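Side-chain contacts in SusD/RagB family nutrient-binding outer membrane lipoprotein (Bacteroides vulgatus, PDB 4F7A), which probably binds mucin O-glycans at the outer membrane of a gut bacterium, as a SusD homologue serving nutrient uptake: residues E336-F339 / L340-E343; G348-P351 / K352-A356. One frame throughout, in Å; residues are numbered along the deposited sequence.

Interaction 1 of 2, residues E336-F339 / L340-E343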
loop_
_atom_site.group_PDB
_atom_site.type_symbol
_atom_site.label_atom_id
_atom_site.label_comp_id
_atom_site.label_asym_id
_atom_site.label_seq_id
_atom_site.Cartn_x
_atom_site.Cartn_y
_atom_site.Cartn_z
ATOM N N GLU A 336 -1.164 -7.978 -8.321
ATOM C CA GLU A 336 -2.271 -7.282 -7.636
ATOM C C GLU A 336 -3.435 -7.043 -8.600
ATOM O O GLU A 336 -4.594 -7.227 -8.253
ATOM C CB GLU A 336 -1.796 -5.943 -7.042
ATOM C CG GLU A 336 -2.962 -5.143 -6.464
ATOM C CD GLU A 336 -2.648 -3.722 -6.064
ATOM O OE1 GLU A 336 -1.462 -3.318 -6.086
ATOM O OE2 GLU A 336 -3.619 -3.012 -5.712
ATOM N N THR A 337 -3.126 -6.616 -9.810
ATOM C CA THR A 337 -4.167 -6.314 -10.787
ATOM C C THR A 337 -5.010 -7.577 -11.112
ATOM O O THR A 337 -6.238 -7.518 -11.194
ATOM C CB THR A 337 -3.574 -5.629 -12.041
ATOM O OG1 THR A 337 -2.863 -4.440 -11.630
ATOM C CG2 THR A 337 -4.683 -5.243 -13.036
ATOM N N TRP A 338 -4.355 -8.719 -11.249
ATOM C CA TRP A 338 -5.075 -9.987 -11.439
ATOM C C TRP A 338 -5.972 -10.338 -10.231
ATOM O O TRP A 338 -7.084 -10.845 -10.407
ATOM C CB TRP A 338 -4.110 -11.129 -11.735
ATOM C CG TRP A 338 -3.600 -11.147 -13.159
ATOM C CD1 TRP A 338 -2.341 -10.895 -13.566
ATOM C CD2 TRP A 338 -4.361 -11.399 -14.347
ATOM N NE1 TRP A 338 -2.255 -10.971 -14.930
ATOM C CE2 TRP A 338 -3.484 -11.287 -15.435
ATOM C CE3 TRP A 338 -5.701 -11.699 -14.597
ATOM C CZ2 TRP A 338 -3.898 -11.483 -16.758
ATOM C CZ3 TRP A 338 -6.107 -11.922 -15.899
ATOM C CH2 TRP A 338 -5.214 -11.817 -16.960
ATOM N N PHE A 339 -5.492 -10.092 -9.020
ATOM C CA PHE A 339 -6.297 -10.371 -7.821
ATOM C C PHE A 339 -7.484 -9.399 -7.709
ATOM O O PHE A 339 -8.535 -9.752 -7.191
ATOM C CB PHE A 339 -5.435 -10.335 -6.558
ATOM C CG PHE A 339 -4.444 -11.463 -6.460
ATOM C CD1 PHE A 339 -4.875 -12.776 -6.462
ATOM C CD2 PHE A 339 -3.088 -11.218 -6.389
ATOM C CE1 PHE A 339 -3.965 -13.828 -6.381
ATOM C CE2 PHE A 339 -2.168 -12.257 -6.281
ATOM C CZ PHE A 339 -2.606 -13.563 -6.288
ATOM N N LEU A 340 -7.308 -8.166 -8.184
ATOM C CA LEU A 340 -8.414 -7.211 -8.251
ATOM C C LEU A 340 -9.463 -7.708 -9.240
ATOM O O LEU A 340 -10.664 -7.636 -8.980
ATOM C CB LEU A 340 -7.913 -5.805 -8.642
ATOM C CG LEU A 340 -7.128 -5.056 -7.570
ATOM C CD1 LEU A 340 -6.312 -3.852 -8.140
ATOM C CD2 LEU A 340 -8.092 -4.616 -6.443
ATOM N N ARG A 341 -9.019 -8.204 -10.389
ATOM C CA ARG A 341 -9.927 -8.801 -11.356
ATOM C C ARG A 341 -10.617 -10.043 -10.790
ATOM O O ARG A 341 -11.805 -10.263 -11.039
ATOM C CB ARG A 341 -9.187 -9.156 -12.637
ATOM C CG ARG A 341 -8.758 -7.937 -13.416
ATOM C CD ARG A 341 -7.666 -8.232 -14.421
ATOM N NE ARG A 341 -8.118 -8.929 -15.612
ATOM C CZ ARG A 341 -7.442 -8.962 -16.763
ATOM N NH1 ARG A 341 -6.262 -8.375 -16.884
ATOM N NH2 ARG A 341 -7.960 -9.587 -17.818
ATOM N N ALA A 342 -9.888 -10.834 -9.998
ATOM C CA ALA A 342 -10.495 -12.002 -9.357
ATOM C C ALA A 342 -11.641 -11.575 -8.428
ATOM O O ALA A 342 -12.719 -12.185 -8.397
ATOM C CB ALA A 342 -9.439 -12.808 -8.577
ATOM N N GLU A 343 -11.412 -10.527 -7.651
ATOM C CA GLU A 343 -12.440 -10.072 -6.757
ATOM C C GLU A 343 -13.623 -9.489 -7.528
ATOM O O GLU A 343 -14.784 -9.680 -7.141
ATOM C CB GLU A 343 -11.887 -9.019 -5.783
ATOM C CG GLU A 343 -12.998 -8.475 -4.839
ATOM C CD GLU A 343 -12.486 -7.545 -3.746
ATOM O OE1 GLU A 343 -11.269 -7.260 -3.703
ATOM O OE2 GLU A 343 -13.340 -7.082 -2.934
HETATM O O HOH W 1 -8.819 -7.924 -4.756
#

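Interaction 2 of 2, residues G348-P351 / K352-A356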
loop_
_atom_site.group_PDB
_atom_site.type_symbol
_atom_site.label_atom_id
_atom_site.label_comp_id
_atom_site.label_asym_id
_atom_site.label_seq_id
_atom_site.Cartn_x
_atom_site.Cartn_y
_atom_site.Cartn_z
ATOM N N GLY A 348 -19.293 -10.244 -9.208
ATOM C CA GLY A 348 -20.159 -10.107 -10.385
ATOM C C GLY A 348 -20.060 -8.760 -11.086
ATOM O O GLY A 348 -21.000 -8.331 -11.766
ATOM N N ILE A 349 -18.938 -8.058 -10.916
ATOM C CA ILE A 349 -18.802 -6.732 -11.474
ATOM C C ILE A 349 -17.572 -6.609 -12.370
ATOM O O ILE A 349 -17.069 -5.508 -12.598
ATOM C CB ILE A 349 -18.850 -5.634 -10.358
ATOM C CG1 ILE A 349 -17.702 -5.778 -9.353
ATOM C CG2 ILE A 349 -20.203 -5.687 -9.631
ATOM C CD1 ILE A 349 -17.783 -4.757 -8.168
ATOM N N ASN A 350 -17.108 -7.743 -12.901
ATOM C CA ASN A 350 -16.048 -7.741 -13.893
ATOM C C ASN A 350 -16.705 -7.806 -15.267
ATOM O O ASN A 350 -17.370 -8.785 -15.568
ATOM C CB ASN A 350 -15.123 -8.950 -13.680
ATOM C CG ASN A 350 -13.899 -8.914 -14.539
ATOM O OD1 ASN A 350 -13.883 -8.282 -15.591
ATOM N ND2 ASN A 350 -12.845 -9.620 -14.102
ATOM N N PRO A 351 -16.502 -6.782 -16.111
ATOM C CA PRO A 351 -17.139 -6.836 -17.445
ATOM C C PRO A 351 -16.493 -7.840 -18.392
ATOM O O PRO A 351 -17.054 -8.114 -19.449
ATOM C CB PRO A 351 -16.946 -5.415 -17.973
ATOM C CG PRO A 351 -15.608 -4.992 -17.371
ATOM C CD PRO A 351 -15.656 -5.589 -15.961
ATOM N N LYS A 352 -15.314 -8.368 -18.053
ATOM C CA LYS A 352 -14.644 -9.338 -18.921
ATOM C C LYS A 352 -15.189 -10.725 -18.672
ATOM O O LYS A 352 -15.658 -11.023 -17.582
ATOM C CB LYS A 352 -13.147 -9.352 -18.640
ATOM C CG LYS A 352 -12.447 -8.039 -18.939
ATOM C CD LYS A 352 -10.957 -8.146 -18.671
ATOM C CE LYS A 352 -10.193 -6.950 -19.203
ATOM N NZ LYS A 352 -10.083 -6.950 -20.688
ATOM N N ASN A 353 -15.045 -11.585 -19.663
ATOM C CA ASN A 353 -15.482 -12.967 -19.567
ATOM C C ASN A 353 -14.395 -13.827 -18.919
ATOM O O ASN A 353 -13.705 -14.588 -19.601
ATOM C CB ASN A 353 -15.818 -13.513 -20.968
ATOM C CG ASN A 353 -16.893 -12.683 -21.693
ATOM O OD1 ASN A 353 -17.790 -12.121 -21.062
ATOM N ND2 ASN A 353 -16.811 -12.630 -23.041
ATOM N N GLU A 354 -14.220 -13.666 -17.607
ATOM C CA GLU A 354 -13.179 -14.368 -16.871
ATOM C C GLU A 354 -13.651 -14.648 -15.441
ATOM O O GLU A 354 -14.361 -13.852 -14.833
ATOM C CB GLU A 354 -11.873 -13.560 -16.882
ATOM C CG GLU A 354 -11.976 -12.176 -16.216
ATOM C CD GLU A 354 -10.778 -11.266 -16.502
ATOM O OE1 GLU A 354 -10.019 -11.510 -17.475
ATOM O OE2 GLU A 354 -10.611 -10.285 -15.749
ATOM N N SER A 355 -13.267 -15.802 -14.923
ATOM C CA SER A 355 -13.735 -16.248 -13.634
ATOM C C SER A 355 -12.786 -15.819 -12.540
ATOM O O SER A 355 -11.606 -15.501 -12.785
ATOM C CB SER A 355 -13.889 -17.765 -13.604
ATOM O OG SER A 355 -12.630 -18.418 -13.598
ATOM N N ALA A 356 -13.318 -15.813 -11.323
ATOM C CA ALA A 356 -12.508 -15.574 -10.155
ATOM C C ALA A 356 -11.329 -16.554 -10.105
ATOM O O ALA A 356 -10.212 -16.128 -9.802
ATOM C CB ALA A 356 -13.329 -15.630 -8.863
#

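Interaction 1 of 2, residues E336-F339 / L340-E343
Trp338 and Arg341, three residues apart on helix 334-346, make the flat contact of this pair of turns. The guanidinium lies over one face of the indole, its plane turned 19° from that of the ring, and CZ of Arg341 sits 3.4 Å from CZ3 of Trp338. The cation-pi contact is off-centre: CZ of Arg341 is 3.9 Å from the centroid of the six-membered ring. The bend of the arginine chain at chi3 (75°) lays the guanidinium over the ring while the two side chains run side by side. Stacking uses the face of the guanidinium and keeps its N-H groups for ionic partners: NH1 goes to Glu235, NH2 to Glu354, while NE1 of Trp338 is hydrogen-bonded to the backbone O of Glu235. A leucine at Arg341 would probably leave both carboxylates without their mate and one indole face without its flat cover.

Among the nonpolar contacts, CD1 of Leu340 touches the chain of Glu336 4.0 Å from CG; the carboxylate beyond is paired with Arg206. Leu340 and the small Ala342 suit a buried helix, the first packing on helix 193-210, the second lying between helices 356-371 and 416-431.

Backbone bonds run from each residue to the one four before it, with Leu340 N 2.9 Å from Glu336 O and Ala342 N 2.8 Å from Trp338 O. Phe339 O accepts twice, from Glu343 N at 3.0 Å and from a water at 3.1 Å, and the same water donates to OE1 of Glu343. The other oxygen of that carboxylate meets Arg347 and Arg444. Such i to i+4 bonding, with side chains on several neighbouring helices, is characteristic of an alpha-helix inside the helical, TPR-like framework of SusD proteins.

Interaction 2 of 2, residues G348-P351 / K352-A356
Lys352 meets Asn350 through its backbone: its N-H donates to OD1 of Asn350 over 2.8 Å. The bond is fairly straight at the hydrogen, yet the donor stands above the amide's carbonyl plane, 38° out of it, and is not aimed at a lone pair. CB of Lys352 also lies 3.3 Å from that oxygen, while the aliphatic chain runs on to pack against Arg341. An asparagine accepting from the N-H two residues ahead forms an Asx turn, and Pro351 suits its middle because the ring restrains phi and the residue has no N-H needing a partner there.

Asn353 follows as the centre of an inverse gamma turn, whose closing bond, Glu354 N to Lys352 O, is weak at 3.0 Å. The turn kinks the chain within the connection between helices 334-346 and 356-371, and the carboxylate of Glu354, beyond it, reaches Asn350.

Glu354 then takes the other end of the asparagine amide. OE2 of Glu354 accepts from ND2 of Asn350 at 2.9 Å, using its anti lone pair, and lies close to the amide plane. The carboxylate is nearly perpendicular to that amide, 88° between planes. Chi1 of 61° sets CG between the backbone N and the carbonyl carbon, and CG packs 3.4 Å from ND2 of Asn350. OE1 is committed to Arg341, so the carboxylate is held at both oxygens, and an amide, with a donor and an acceptor on one flat group, suits position 350. Asn350 ND2 reaches the Arg341 carbonyl as well.

Ser355 is the N-cap of helix 356-371, its hydroxyl capping a backbone N just beyond Ala356, the first helical residue.

Overall arrangement
Coming from the N terminus, the chain reaches interaction 1 within helix 334-346, where the contact spans successive turns and closes no loop. After the helix stops at Gly348 in a Schellman motif, interaction 2 closes the short connection leading to helix 356-371. The two follow in series, neither nested nor crossed, with centres about 10 Å apart. They nevertheless meet: the salt bridge between Arg341 and Glu354 ties the two contacts together, and Ala342 O lies against CB of Ala356. The connection is thereby folded back on the helix it leaves. Together they join helices 334-346 and 356-371, while Asn350 and Pro351 also rest on helix 216-228.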